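Local atomic coordinates of hyaluronoglucosaminidase (Apis mellifera, PDB entry 1FCQ), a protein that probably cleaves hyaluronan as a family 56 glycosidase built on a seven-stranded (beta/alpha) TIM barrel, and is a major allergen of bee venom. Residues V13-P18 with W42-R47; L263-Y268 with I299-S304; R28-S33 with Q315-L320; N97-K102 with R174-A179. All coordinates share one frame; numbering follows the deposited sequence.

Interaction 1 (V13-P18 with W42-R47)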
# COMPACT_ATOMS: atom_id res chain seq x y z
N VAL A 13 12.67 -10.50 2.91
CA VAL A 13 12.29 -9.90 1.63
C VAL A 13 11.22 -10.79 1.01
O VAL A 13 11.39 -12.00 0.89
CB VAL A 13 13.47 -9.72 0.66
CG1 VAL A 13 13.03 -9.02 -0.62
CG2 VAL A 13 14.57 -8.90 1.34
N TYR A 14 10.09 -10.18 0.65
CA TYR A 14 8.97 -10.95 0.11
C TYR A 14 8.71 -10.77 -1.38
O TYR A 14 8.75 -9.66 -1.90
CB TYR A 14 7.67 -10.52 0.83
CG TYR A 14 7.65 -10.92 2.29
CD1 TYR A 14 8.15 -10.09 3.27
CD2 TYR A 14 7.12 -12.17 2.65
CE1 TYR A 14 8.12 -10.50 4.60
CE2 TYR A 14 7.09 -12.56 3.97
CZ TYR A 14 7.58 -11.71 4.93
OH TYR A 14 7.57 -12.10 6.26
N TRP A 15 8.40 -11.91 -2.04
CA TRP A 15 8.08 -11.82 -3.47
C TRP A 15 6.59 -11.53 -3.64
O TRP A 15 5.77 -12.39 -3.30
CB TRP A 15 8.40 -13.16 -4.13
CG TRP A 15 8.41 -13.17 -5.63
CD1 TRP A 15 7.57 -13.86 -6.45
CD2 TRP A 15 9.33 -12.49 -6.50
NE1 TRP A 15 7.89 -13.66 -7.77
CE2 TRP A 15 8.98 -12.81 -7.82
CE3 TRP A 15 10.41 -11.65 -6.28
CZ2 TRP A 15 9.68 -12.32 -8.92
CZ3 TRP A 15 11.12 -11.15 -7.37
CH2 TRP A 15 10.74 -11.50 -8.66
N ASN A 16 6.25 -10.37 -4.19
CA ASN A 16 4.84 -10.04 -4.43
C ASN A 16 4.64 -9.61 -5.89
O ASN A 16 3.88 -8.73 -6.27
CB ASN A 16 4.34 -8.98 -3.45
CG ASN A 16 2.84 -8.79 -3.41
OD1 ASN A 16 2.35 -7.65 -3.22
ND2 ASN A 16 2.04 -9.86 -3.56
N VAL A 17 5.44 -10.26 -6.74
CA VAL A 17 5.37 -10.02 -8.20
C VAL A 17 4.50 -11.15 -8.73
O VAL A 17 4.72 -12.31 -8.33
CB VAL A 17 6.77 -10.08 -8.81
CG1 VAL A 17 6.70 -9.92 -10.33
CG2 VAL A 17 7.70 -9.00 -8.27
N PRO A 18 3.57 -10.92 -9.64
CA PRO A 18 2.64 -11.93 -10.10
C PRO A 18 3.19 -12.84 -11.19
O PRO A 18 2.55 -13.02 -12.22
CB PRO A 18 1.44 -11.13 -10.58
CG PRO A 18 2.04 -9.86 -11.06
CD PRO A 18 3.20 -9.57 -10.13
N TRP A 42 4.54 -20.86 -1.66
CA TRP A 42 4.66 -22.22 -2.20
C TRP A 42 4.13 -22.26 -3.62
O TRP A 42 3.11 -21.68 -4.00
CB TRP A 42 3.90 -23.16 -1.26
CG TRP A 42 3.91 -24.61 -1.67
CD1 TRP A 42 4.95 -25.48 -1.55
CD2 TRP A 42 2.84 -25.33 -2.28
NE1 TRP A 42 4.59 -26.71 -2.07
CE2 TRP A 42 3.30 -26.64 -2.50
CE3 TRP A 42 1.54 -24.99 -2.66
CZ2 TRP A 42 2.49 -27.62 -3.10
CZ3 TRP A 42 0.74 -25.95 -3.25
CH2 TRP A 42 1.22 -27.26 -3.44
N MET A 43 4.88 -22.94 -4.49
CA MET A 43 4.62 -23.09 -5.91
C MET A 43 4.57 -21.79 -6.69
O MET A 43 3.99 -21.64 -7.77
CB MET A 43 3.33 -23.90 -6.14
CG MET A 43 3.51 -25.37 -5.78
SD MET A 43 4.69 -26.19 -6.86
CE MET A 43 3.84 -26.28 -8.40
N ASP A 44 5.18 -20.73 -6.12
CA ASP A 44 5.16 -19.40 -6.70
C ASP A 44 3.73 -18.92 -6.92
O ASP A 44 3.44 -18.11 -7.82
CB ASP A 44 5.99 -19.28 -7.98
CG ASP A 44 6.19 -17.86 -8.46
OD1 ASP A 44 6.46 -16.96 -7.62
OD2 ASP A 44 6.05 -17.62 -9.67
N LYS A 45 2.83 -19.29 -6.01
CA LYS A 45 1.44 -18.83 -6.10
C LYS A 45 1.42 -17.34 -5.75
O LYS A 45 2.26 -16.88 -4.97
CB LYS A 45 0.53 -19.66 -5.20
CG LYS A 45 0.18 -21.01 -5.85
CD LYS A 45 -0.85 -21.74 -5.00
CE LYS A 45 -1.31 -23.04 -5.64
NZ LYS A 45 -2.28 -23.75 -4.77
N PHE A 46 0.45 -16.61 -6.29
CA PHE A 46 0.40 -15.17 -5.99
C PHE A 46 0.02 -14.95 -4.52
O PHE A 46 0.57 -14.07 -3.87
CB PHE A 46 -0.56 -14.42 -6.91
CG PHE A 46 -0.44 -12.92 -6.84
CD1 PHE A 46 0.79 -12.29 -6.92
CD2 PHE A 46 -1.58 -12.14 -6.70
CE1 PHE A 46 0.90 -10.91 -6.85
CE2 PHE A 46 -1.48 -10.76 -6.63
CZ PHE A 46 -0.25 -10.14 -6.71
N ARG A 47 -0.96 -15.72 -4.07
CA ARG A 47 -1.41 -15.59 -2.68
C ARG A 47 -1.10 -16.91 -1.97
O ARG A 47 -1.60 -17.94 -2.45
CB ARG A 47 -2.90 -15.29 -2.59
CG ARG A 47 -3.23 -13.94 -3.22
CD ARG A 47 -4.71 -13.58 -3.17
NE ARG A 47 -4.82 -12.26 -3.77
CZ ARG A 47 -4.92 -12.02 -5.07
NH1 ARG A 47 -4.95 -10.75 -5.45
NH2 ARG A 47 -5.02 -13.04 -5.93
O HOH W 1 2.94 -12.66 -4.05
O HOH W 2 -0.52 -11.59 -3.45
O HOH W 3 2.93 -15.22 -8.36
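At the C-terminal end of strand 12-16 in the TIM barrel, N16 and P18 meet F46, which belongs to the loop running on to strand 51-55. The F46 ring reaches them because CG stands anti to the backbone N (chi1 -168°), carrying the CD1-CE1 side of the ring across to the strand end. Its CE1 lies 3.8 Å from P18 CB, and its CD1 is 3.7 Å from P18 CA. N16 ND2 also comes within 3.6 Å of F46 CE1, with the amide and ring planes only 7° apart. No direct hydrogen bond joins the segments; water does that work. One water donates to F46 O (2.8 Å) and to W15 O (2.9 Å) while accepting from N16 ND2 (3.0 Å), tying two backbone carbonyls to one amide. The other end of that amide is held too, since N16 OD1 is hydrogen-bonded to Y265 in the barrel interior. Further along, D44 OD1 approaches W15 CD1 at 3.5 Å, the carboxylate tilted 43° from the indole plane. This is van der Waals contact, not a bond; the polar ends are bonded elsewhere: D44 to H23, T19 and Q40, and W15 NE1 to T19. I53 and Y55 of strand 51-55 touch the F46 ring, so the loop is held between two barrel strands. A second water donates to F46 O, takes a weak bond from N16 ND2 (3.1 Å), and sits with its oxygen over the centre of the F46 ring.

Interaction 2 (L263-Y268 with I299-S304)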
# COMPACT_ATOMS: atom_id res chain seq x y z
N LEU A 263 7.72 -3.06 6.61
CA LEU A 263 8.06 -3.71 5.35
C LEU A 263 7.64 -2.82 4.17
O LEU A 263 6.50 -2.90 3.67
CB LEU A 263 7.35 -5.06 5.22
CG LEU A 263 7.63 -6.17 6.22
CD1 LEU A 263 6.75 -7.38 5.97
CD2 LEU A 263 9.10 -6.60 6.14
N PRO A 264 8.54 -1.96 3.73
CA PRO A 264 8.24 -1.06 2.63
C PRO A 264 7.90 -1.82 1.36
O PRO A 264 8.49 -2.84 1.03
CB PRO A 264 9.55 -0.28 2.43
CG PRO A 264 10.17 -0.30 3.79
CD PRO A 264 9.88 -1.70 4.30
N TYR A 265 6.95 -1.28 0.61
CA TYR A 265 6.54 -1.79 -0.69
C TYR A 265 7.51 -1.21 -1.71
O TYR A 265 7.72 0.02 -1.75
CB TYR A 265 5.08 -1.39 -1.00
CG TYR A 265 4.21 -2.63 -0.99
CD1 TYR A 265 3.80 -3.23 0.20
CD2 TYR A 265 3.87 -3.28 -2.16
CE1 TYR A 265 3.08 -4.42 0.20
CE2 TYR A 265 3.13 -4.45 -2.20
CZ TYR A 265 2.74 -5.02 -1.00
OH TYR A 265 2.03 -6.19 -0.97
N TYR A 266 8.12 -2.08 -2.51
CA TYR A 266 9.16 -1.66 -3.46
C TYR A 266 8.83 -2.12 -4.87
O TYR A 266 8.46 -3.27 -5.07
CB TYR A 266 10.46 -2.33 -3.02
CG TYR A 266 11.72 -1.77 -3.62
CD1 TYR A 266 12.43 -0.77 -2.99
CD2 TYR A 266 12.20 -2.26 -4.84
CE1 TYR A 266 13.59 -0.23 -3.54
CE2 TYR A 266 13.36 -1.75 -5.38
CZ TYR A 266 14.05 -0.75 -4.74
OH TYR A 266 15.20 -0.24 -5.32
N TRP A 267 8.97 -1.21 -5.83
CA TRP A 267 8.65 -1.59 -7.21
C TRP A 267 9.93 -1.53 -8.04
O TRP A 267 10.77 -0.68 -7.76
CB TRP A 267 7.58 -0.72 -7.83
CG TRP A 267 6.94 -1.17 -9.11
CD1 TRP A 267 6.89 -2.43 -9.63
CD2 TRP A 267 6.17 -0.34 -9.99
NE1 TRP A 267 6.16 -2.44 -10.80
CE2 TRP A 267 5.70 -1.17 -11.03
CE3 TRP A 267 5.82 1.02 -10.00
CZ2 TRP A 267 4.92 -0.69 -12.08
CZ3 TRP A 267 5.04 1.49 -11.04
CH2 TRP A 267 4.60 0.64 -12.07
N TYR A 268 10.04 -2.44 -9.00
CA TYR A 268 11.23 -2.45 -9.87
C TYR A 268 11.04 -1.58 -11.10
O TYR A 268 11.92 -1.57 -11.97
CB TYR A 268 11.62 -3.89 -10.23
CG TYR A 268 10.53 -4.59 -11.02
CD1 TYR A 268 10.57 -4.50 -12.41
CD2 TYR A 268 9.48 -5.27 -10.46
CE1 TYR A 268 9.59 -5.09 -13.18
CE2 TYR A 268 8.48 -5.87 -11.21
CZ TYR A 268 8.55 -5.76 -12.59
OH TYR A 268 7.59 -6.33 -13.39
N ILE A 299 9.02 -5.61 0.50
CA ILE A 299 8.16 -6.42 -0.36
C ILE A 299 8.33 -5.95 -1.80
O ILE A 299 8.14 -4.77 -2.10
CB ILE A 299 6.68 -6.23 0.08
CG1 ILE A 299 6.51 -6.81 1.49
CG2 ILE A 299 5.74 -6.93 -0.89
CD1 ILE A 299 5.33 -6.22 2.24
N ILE A 300 8.72 -6.88 -2.67
CA ILE A 300 8.92 -6.53 -4.08
C ILE A 300 7.60 -6.73 -4.80
O ILE A 300 7.09 -7.86 -4.86
CB ILE A 300 9.99 -7.41 -4.72
CG1 ILE A 300 11.29 -7.28 -3.93
CG2 ILE A 300 10.18 -7.04 -6.20
CD1 ILE A 300 12.32 -8.32 -4.33
N TRP A 301 7.05 -5.69 -5.39
CA TRP A 301 5.78 -5.77 -6.07
C TRP A 301 5.95 -5.70 -7.58
O TRP A 301 6.95 -5.16 -8.05
CB TRP A 301 4.89 -4.61 -5.57
CG TRP A 301 3.52 -4.60 -6.16
CD1 TRP A 301 2.47 -5.40 -5.81
CD2 TRP A 301 3.05 -3.78 -7.24
NE1 TRP A 301 1.37 -5.12 -6.60
CE2 TRP A 301 1.71 -4.12 -7.47
CE3 TRP A 301 3.63 -2.77 -8.00
CZ2 TRP A 301 0.95 -3.51 -8.46
CZ3 TRP A 301 2.87 -2.14 -8.99
CH2 TRP A 301 1.54 -2.53 -9.22
N GLY A 302 4.96 -6.25 -8.27
CA GLY A 302 4.92 -6.09 -9.73
C GLY A 302 3.46 -5.96 -10.18
O GLY A 302 2.55 -6.44 -9.51
N SER A 303 3.26 -5.35 -11.34
CA SER A 303 1.96 -5.20 -11.95
C SER A 303 1.72 -6.36 -12.92
O SER A 303 2.62 -6.72 -13.66
CB SER A 303 1.91 -3.88 -12.72
OG SER A 303 0.73 -3.73 -13.48
N SER A 304 0.49 -6.84 -12.97
CA SER A 304 0.11 -7.92 -13.88
C SER A 304 0.37 -7.60 -15.34
O SER A 304 0.82 -8.44 -16.14
CB SER A 304 -1.38 -8.20 -13.66
OG SER A 304 -1.91 -9.03 -14.68
O HOH W 4 5.54 -4.44 -12.81
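W301 turns the edge of its indole onto the face of W267, a T-shaped pair with planes 62° apart. W301 CZ3 lies over the middle of the W267 ring system, 3.6 Å from W267 CE2. Both side chains point the same way from neighbouring strands, and Y265 completes the aromatic cluster: W301 CD1 comes near the plane of the Y265 ring, at its edge. Y265 holds an unusual first torsion (chi1 -112°), away from any staggered position, which swings its ring over I299. There I299 CG2 makes a CH-pi contact 3.8 Å from the Y265 ring centroid, and I299 CD1 touches Y265 CE1 at 3.5 Å. Beneath these side chains runs the parallel pairing of strands 261-267 and 297-301, adjacent staves of the TIM barrel whose short axes diverge by 41°. Three backbone bonds hold it: I299 N to P264 O (2.9 Å), Y266 N to I299 O (2.7 Å) and W301 N to Y266 O (2.8 Å). The next carbonyl finds no such donor; W301 O is buried without a polar partner, facing W267 CD1 at 3.2 Å. W301 NE1 is hydrogen-bonded to Y55 of strand 51-55. Beyond the paired strands, a water in the plane of the W267 indole accepts from W267 NE1 and S303 N and also bonds Y268 OH.

Interaction 3 (R28-S33 with Q315-L320); sequences RFEEVS and QFREYL
The turn leading into helix 31-34 lies beside helix 310-328 at a side chain's distance, with the CA atoms of F29 and R317 7.6 Å apart. R317 spans the gap with its chain extended from CG to NE, passing the F29 ring in the opposite direction. Its guanidinium ends over one face of that ring, CZ 4.8 Å from the F29 centroid in a cation-pi contact, the two planes 31° apart. E31 folds towards it, bent at chi2 (-90°). R317 NE gives E31 OE1 a weak bond, 2.7 Å long but bent to 116° at the hydrogen; the salt bridge from E31 OE2 to R317 NH2 refines to a doubtfully short distance. E31 OE1 also accepts from N321, one helical turn beyond R317. E30 joins more loosely, OE1 lying 3.5 Å from R317 NH2, and R28 NE forms a salt bridge with E30 OE2, its hydrogen bond weak. One water ties R28 N and E30 OE1 to R317 NH1. On the inner side L320 CD2 meets the edge of F29 at CD2 (3.8 Å) and V32 CG2 (3.9 Å), while F316 CD2 touches F29 CE2 at 3.7 Å. Both V32 and L320 rest on W15 of strand 12-16. The arrangement is a salt-bridge network laid over an apolar layer, in the outer shell of the TIM barrel, where the disulfide C22-C313 joins the same two regions.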
# COMPACT_ATOMS: atom_id res chain seq x y z
N ARG A 28 8.72 -20.83 -13.86
CA ARG A 28 8.24 -20.91 -12.49
C ARG A 28 8.97 -20.02 -11.51
O ARG A 28 8.63 -20.00 -10.32
CB ARG A 28 8.33 -22.37 -12.00
CG ARG A 28 7.38 -23.30 -12.71
CD ARG A 28 7.12 -24.58 -11.93
NE ARG A 28 8.24 -25.50 -11.87
CZ ARG A 28 8.28 -26.58 -11.08
NH1 ARG A 28 7.26 -26.86 -10.28
NH2 ARG A 28 9.33 -27.38 -11.09
N PHE A 29 10.00 -19.31 -11.93
CA PHE A 29 10.75 -18.39 -11.09
C PHE A 29 11.25 -19.00 -9.79
O PHE A 29 11.32 -18.32 -8.76
CB PHE A 29 9.86 -17.14 -10.83
CG PHE A 29 9.83 -16.27 -12.07
CD1 PHE A 29 8.97 -16.56 -13.11
CD2 PHE A 29 10.68 -15.18 -12.18
CE1 PHE A 29 8.95 -15.79 -14.26
CE2 PHE A 29 10.65 -14.40 -13.32
CZ PHE A 29 9.78 -14.68 -14.35
N GLU A 30 11.78 -20.22 -9.83
CA GLU A 30 12.34 -20.85 -8.64
C GLU A 30 13.56 -20.12 -8.10
O GLU A 30 13.83 -20.16 -6.91
CB GLU A 30 12.71 -22.31 -8.90
CG GLU A 30 11.59 -23.11 -9.53
CD GLU A 30 11.67 -23.26 -11.03
OE1 GLU A 30 12.19 -22.35 -11.72
OE2 GLU A 30 11.21 -24.32 -11.51
N GLU A 31 14.31 -19.39 -8.92
CA GLU A 31 15.48 -18.67 -8.49
C GLU A 31 15.16 -17.57 -7.48
O GLU A 31 16.06 -17.24 -6.72
CB GLU A 31 16.29 -18.08 -9.65
CG GLU A 31 15.55 -17.05 -10.46
CD GLU A 31 14.78 -17.63 -11.62
OE1 GLU A 31 14.77 -16.96 -12.68
OE2 GLU A 31 14.19 -18.73 -11.54
N VAL A 32 13.92 -17.08 -7.44
CA VAL A 32 13.59 -16.07 -6.42
C VAL A 32 14.03 -16.51 -5.03
O VAL A 32 14.69 -15.76 -4.33
CB VAL A 32 12.06 -15.84 -6.45
CG1 VAL A 32 11.57 -15.02 -5.28
CG2 VAL A 32 11.72 -15.13 -7.75
N SER A 33 13.61 -17.72 -4.64
CA SER A 33 13.94 -18.24 -3.33
C SER A 33 15.20 -19.09 -3.37
O SER A 33 15.98 -19.04 -2.41
CB SER A 33 12.78 -19.08 -2.79
OG SER A 33 12.35 -20.06 -3.71
N GLN A 315 11.64 -11.28 -20.41
CA GLN A 315 12.37 -10.03 -20.18
C GLN A 315 12.47 -9.74 -18.67
O GLN A 315 13.53 -9.31 -18.18
CB GLN A 315 11.75 -8.86 -20.92
CG GLN A 315 12.56 -7.57 -20.88
CD GLN A 315 12.48 -6.78 -19.60
OE1 GLN A 315 11.43 -6.78 -18.95
NE2 GLN A 315 13.54 -6.10 -19.19
N PHE A 316 11.38 -9.99 -17.95
CA PHE A 316 11.43 -9.75 -16.50
C PHE A 316 12.39 -10.72 -15.83
O PHE A 316 13.18 -10.32 -14.96
CB PHE A 316 10.02 -9.82 -15.87
CG PHE A 316 10.18 -9.68 -14.37
CD1 PHE A 316 10.64 -8.48 -13.84
CD2 PHE A 316 9.91 -10.74 -13.53
CE1 PHE A 316 10.81 -8.34 -12.47
CE2 PHE A 316 10.08 -10.61 -12.16
CZ PHE A 316 10.53 -9.41 -11.63
N ARG A 317 12.39 -11.98 -16.26
CA ARG A 317 13.30 -12.98 -15.72
C ARG A 317 14.75 -12.57 -16.00
O ARG A 317 15.62 -12.67 -15.15
CB ARG A 317 13.00 -14.36 -16.29
CG ARG A 317 13.72 -15.47 -15.54
CD ARG A 317 13.21 -16.85 -15.90
NE ARG A 317 13.61 -17.89 -14.96
CZ ARG A 317 12.94 -18.92 -14.48
NH1 ARG A 317 11.67 -19.20 -14.77
NH2 ARG A 317 13.51 -19.78 -13.64
N GLU A 318 15.02 -12.02 -17.19
CA GLU A 318 16.36 -11.53 -17.50
C GLU A 318 16.75 -10.41 -16.54
O GLU A 318 17.85 -10.39 -15.99
CB GLU A 318 16.34 -11.01 -18.93
CG GLU A 318 17.63 -10.71 -19.63
CD GLU A 318 17.37 -10.48 -21.13
OE1 GLU A 318 17.33 -9.29 -21.49
OE2 GLU A 318 17.20 -11.47 -21.88
N TYR A 319 15.82 -9.48 -16.29
CA TYR A 319 16.12 -8.37 -15.37
C TYR A 319 16.38 -8.90 -13.97
O TYR A 319 17.27 -8.45 -13.23
CB TYR A 319 14.96 -7.37 -15.35
CG TYR A 319 15.16 -6.24 -14.37
CD1 TYR A 319 16.11 -5.25 -14.55
CD2 TYR A 319 14.34 -6.15 -13.24
CE1 TYR A 319 16.28 -4.22 -13.64
CE2 TYR A 319 14.50 -5.13 -12.33
CZ TYR A 319 15.46 -4.17 -12.52
OH TYR A 319 15.60 -3.14 -11.62
N LEU A 320 15.56 -9.85 -13.52
CA LEU A 320 15.74 -10.49 -12.23
C LEU A 320 17.13 -11.12 -12.08
O LEU A 320 17.78 -10.97 -11.06
CB LEU A 320 14.67 -11.56 -11.97
CG LEU A 320 14.83 -12.44 -10.74
CD1 LEU A 320 14.78 -11.59 -9.47
CD2 LEU A 320 13.77 -13.53 -10.66
O HOH W 5 11.24 -22.23 -14.36

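Interaction 4 (N97-K102 with R174-A179)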
# COMPACT_ATOMS: atom_id res chain seq x y z
N ASN A 97 -12.43 -15.99 -0.29
CA ASN A 97 -12.13 -16.50 -1.61
C ASN A 97 -10.65 -16.51 -1.95
O ASN A 97 -10.17 -17.44 -2.59
CB ASN A 97 -12.84 -15.65 -2.69
CG ASN A 97 -14.04 -16.50 -3.11
OD1 ASN A 97 -14.88 -16.84 -2.29
ND2 ASN A 97 -14.03 -16.86 -4.38
N GLN A 98 -9.93 -15.45 -1.55
CA GLN A 98 -8.54 -15.28 -1.91
C GLN A 98 -7.56 -15.89 -0.95
O GLN A 98 -6.45 -16.26 -1.30
CB GLN A 98 -8.23 -13.78 -2.10
CG GLN A 98 -9.02 -13.14 -3.24
CD GLN A 98 -8.65 -13.66 -4.60
OE1 GLN A 98 -8.19 -12.90 -5.47
NE2 GLN A 98 -8.81 -14.95 -4.84
N ILE A 99 -7.98 -16.03 0.31
CA ILE A 99 -7.21 -16.61 1.40
C ILE A 99 -8.07 -17.64 2.12
O ILE A 99 -8.55 -17.43 3.24
CB ILE A 99 -6.74 -15.53 2.41
CG1 ILE A 99 -6.03 -14.36 1.72
CG2 ILE A 99 -5.80 -16.16 3.45
CD1 ILE A 99 -5.52 -13.25 2.60
N PRO A 100 -8.28 -18.81 1.52
CA PRO A 100 -9.12 -19.86 2.08
C PRO A 100 -8.59 -20.51 3.35
O PRO A 100 -9.41 -21.01 4.14
CB PRO A 100 -9.23 -20.89 0.96
CG PRO A 100 -8.04 -20.67 0.12
CD PRO A 100 -7.77 -19.18 0.18
N ASP A 101 -7.28 -20.48 3.55
CA ASP A 101 -6.73 -21.07 4.77
C ASP A 101 -6.94 -20.14 5.95
O ASP A 101 -6.31 -19.08 6.04
CB ASP A 101 -5.24 -21.37 4.60
CG ASP A 101 -4.72 -22.35 5.63
OD1 ASP A 101 -5.30 -22.46 6.73
OD2 ASP A 101 -3.72 -23.03 5.34
N LYS A 102 -7.76 -20.55 6.92
CA LYS A 102 -8.00 -19.75 8.11
C LYS A 102 -6.71 -19.48 8.89
O LYS A 102 -6.60 -18.49 9.59
CB LYS A 102 -9.04 -20.43 9.03
CG LYS A 102 -10.37 -20.63 8.29
CD LYS A 102 -11.42 -21.13 9.27
CE LYS A 102 -12.78 -21.22 8.58
NZ LYS A 102 -13.90 -21.01 9.55
N ARG A 174 -9.56 -10.63 12.59
CA ARG A 174 -10.39 -11.63 13.29
C ARG A 174 -10.52 -12.91 12.49
O ARG A 174 -10.42 -14.02 13.00
CB ARG A 174 -11.77 -11.06 13.61
CG ARG A 174 -11.81 -10.20 14.87
CD ARG A 174 -13.21 -9.65 15.10
NE ARG A 174 -13.28 -8.74 16.23
CZ ARG A 174 -14.41 -8.19 16.69
NH1 ARG A 174 -15.58 -8.45 16.12
NH2 ARG A 174 -14.36 -7.37 17.73
N MET A 175 -10.74 -12.77 11.17
CA MET A 175 -10.90 -13.93 10.31
C MET A 175 -9.62 -14.70 10.04
O MET A 175 -9.60 -15.92 9.88
CB MET A 175 -11.48 -13.46 8.96
CG MET A 175 -12.91 -12.95 9.12
SD MET A 175 -13.44 -12.12 7.61
CE MET A 175 -15.04 -11.51 8.16
N ARG A 176 -8.50 -13.98 9.98
CA ARG A 176 -7.18 -14.56 9.72
C ARG A 176 -6.23 -14.05 10.78
O ARG A 176 -5.37 -13.22 10.53
CB ARG A 176 -6.76 -14.13 8.31
CG ARG A 176 -7.67 -14.65 7.20
CD ARG A 176 -7.59 -16.15 7.05
NE ARG A 176 -8.52 -16.72 6.08
CZ ARG A 176 -9.79 -17.05 6.26
NH1 ARG A 176 -10.46 -17.57 5.21
NH2 ARG A 176 -10.47 -16.90 7.39
N PRO A 177 -6.36 -14.60 12.00
CA PRO A 177 -5.60 -14.13 13.15
C PRO A 177 -4.15 -14.52 13.25
O PRO A 177 -3.44 -13.87 14.05
CB PRO A 177 -6.36 -14.74 14.34
CG PRO A 177 -6.90 -16.01 13.78
CD PRO A 177 -7.32 -15.65 12.37
N ALA A 178 -3.67 -15.46 12.46
CA ALA A 178 -2.26 -15.82 12.49
C ALA A 178 -1.41 -14.93 11.58
O ALA A 178 -0.18 -15.02 11.66
CB ALA A 178 -2.10 -17.29 12.09
N ALA A 179 -2.04 -14.09 10.77
CA ALA A 179 -1.31 -13.27 9.81
C ALA A 179 -0.98 -11.90 10.38
O ALA A 179 -1.51 -11.49 11.42
CB ALA A 179 -2.16 -13.07 8.55
O HOH W 6 -4.70 -16.59 9.97
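Two helix ends come together here: I99 and R176 are the first residues to leave helical geometry after helices 84-98 and 146-175, and the two backbones come nearest at K102 and R176, whose CA atoms are 5.5 Å apart. From R176 the backbone makes a type I turn to A179. The R176 side chain bends back at chi2 (-67°), bringing the guanidinium among the carbonyls of both helix ends. It grips one of them side-on: NH1 bonds I99 O at 2.7 Å and NE bonds the same atom at 2.9 Å, with I99 O lying in the guanidinium plane. The remaining nitrogen turns home, NH2 donating to M175 O at 2.8 Å along a nearly straight N-H (165°), although it stands above the plane of that carbonyl. Bonds from all three nitrogens to two carbonyl oxygens should fix the rotation of the group. The positive charge beside carbonyls at two helix C-terminal ends is probably favourable. K102 covers one face of the guanidinium with its backbone, CA 3.5 Å above the plane and toward the rim, while its extended side chain leads away. Near the guanidinium plane, I99 CG2 packs against R176 NE at 3.8 Å. A water bridges the loops, donating to K102 O (2.7 Å) and accepting from A178 N (2.9 Å). The R176 side chain lies on L95 and I96 of helix 84-98, I99 on A52 of strand 51-55, and R176 O takes a bond from W181 NE1; the two loops lead into the adjacent barrel strands 107-111 and 180-183.

How the interactions relate
Interaction 2 lies deepest, pairing two barrel strands through backbone bonds and an aromatic cluster. Interaction 1 shares its sheet: strand 12-16 flanks strand 297-301, and N16 N lies 2.7 Å from I300 O, a probable hydrogen bond. Here a loop replaces the second strand, and water replaces direct bonds. Interaction 3 belongs to the outer layer, where a partly buried salt-bridge network lies against apolar side chains; F316 connects it inward to W15 and V17 of interaction 1 and to Y268 of interaction 2. Interaction 4, partly exposed, touches only interaction 1, where R47 NH2 packs near Q98 OE1. Interactions 3 and 4 both rely on an arginine, but R317 meets carboxylates and a ring, whereas R176 satisfies main-chain carbonyls.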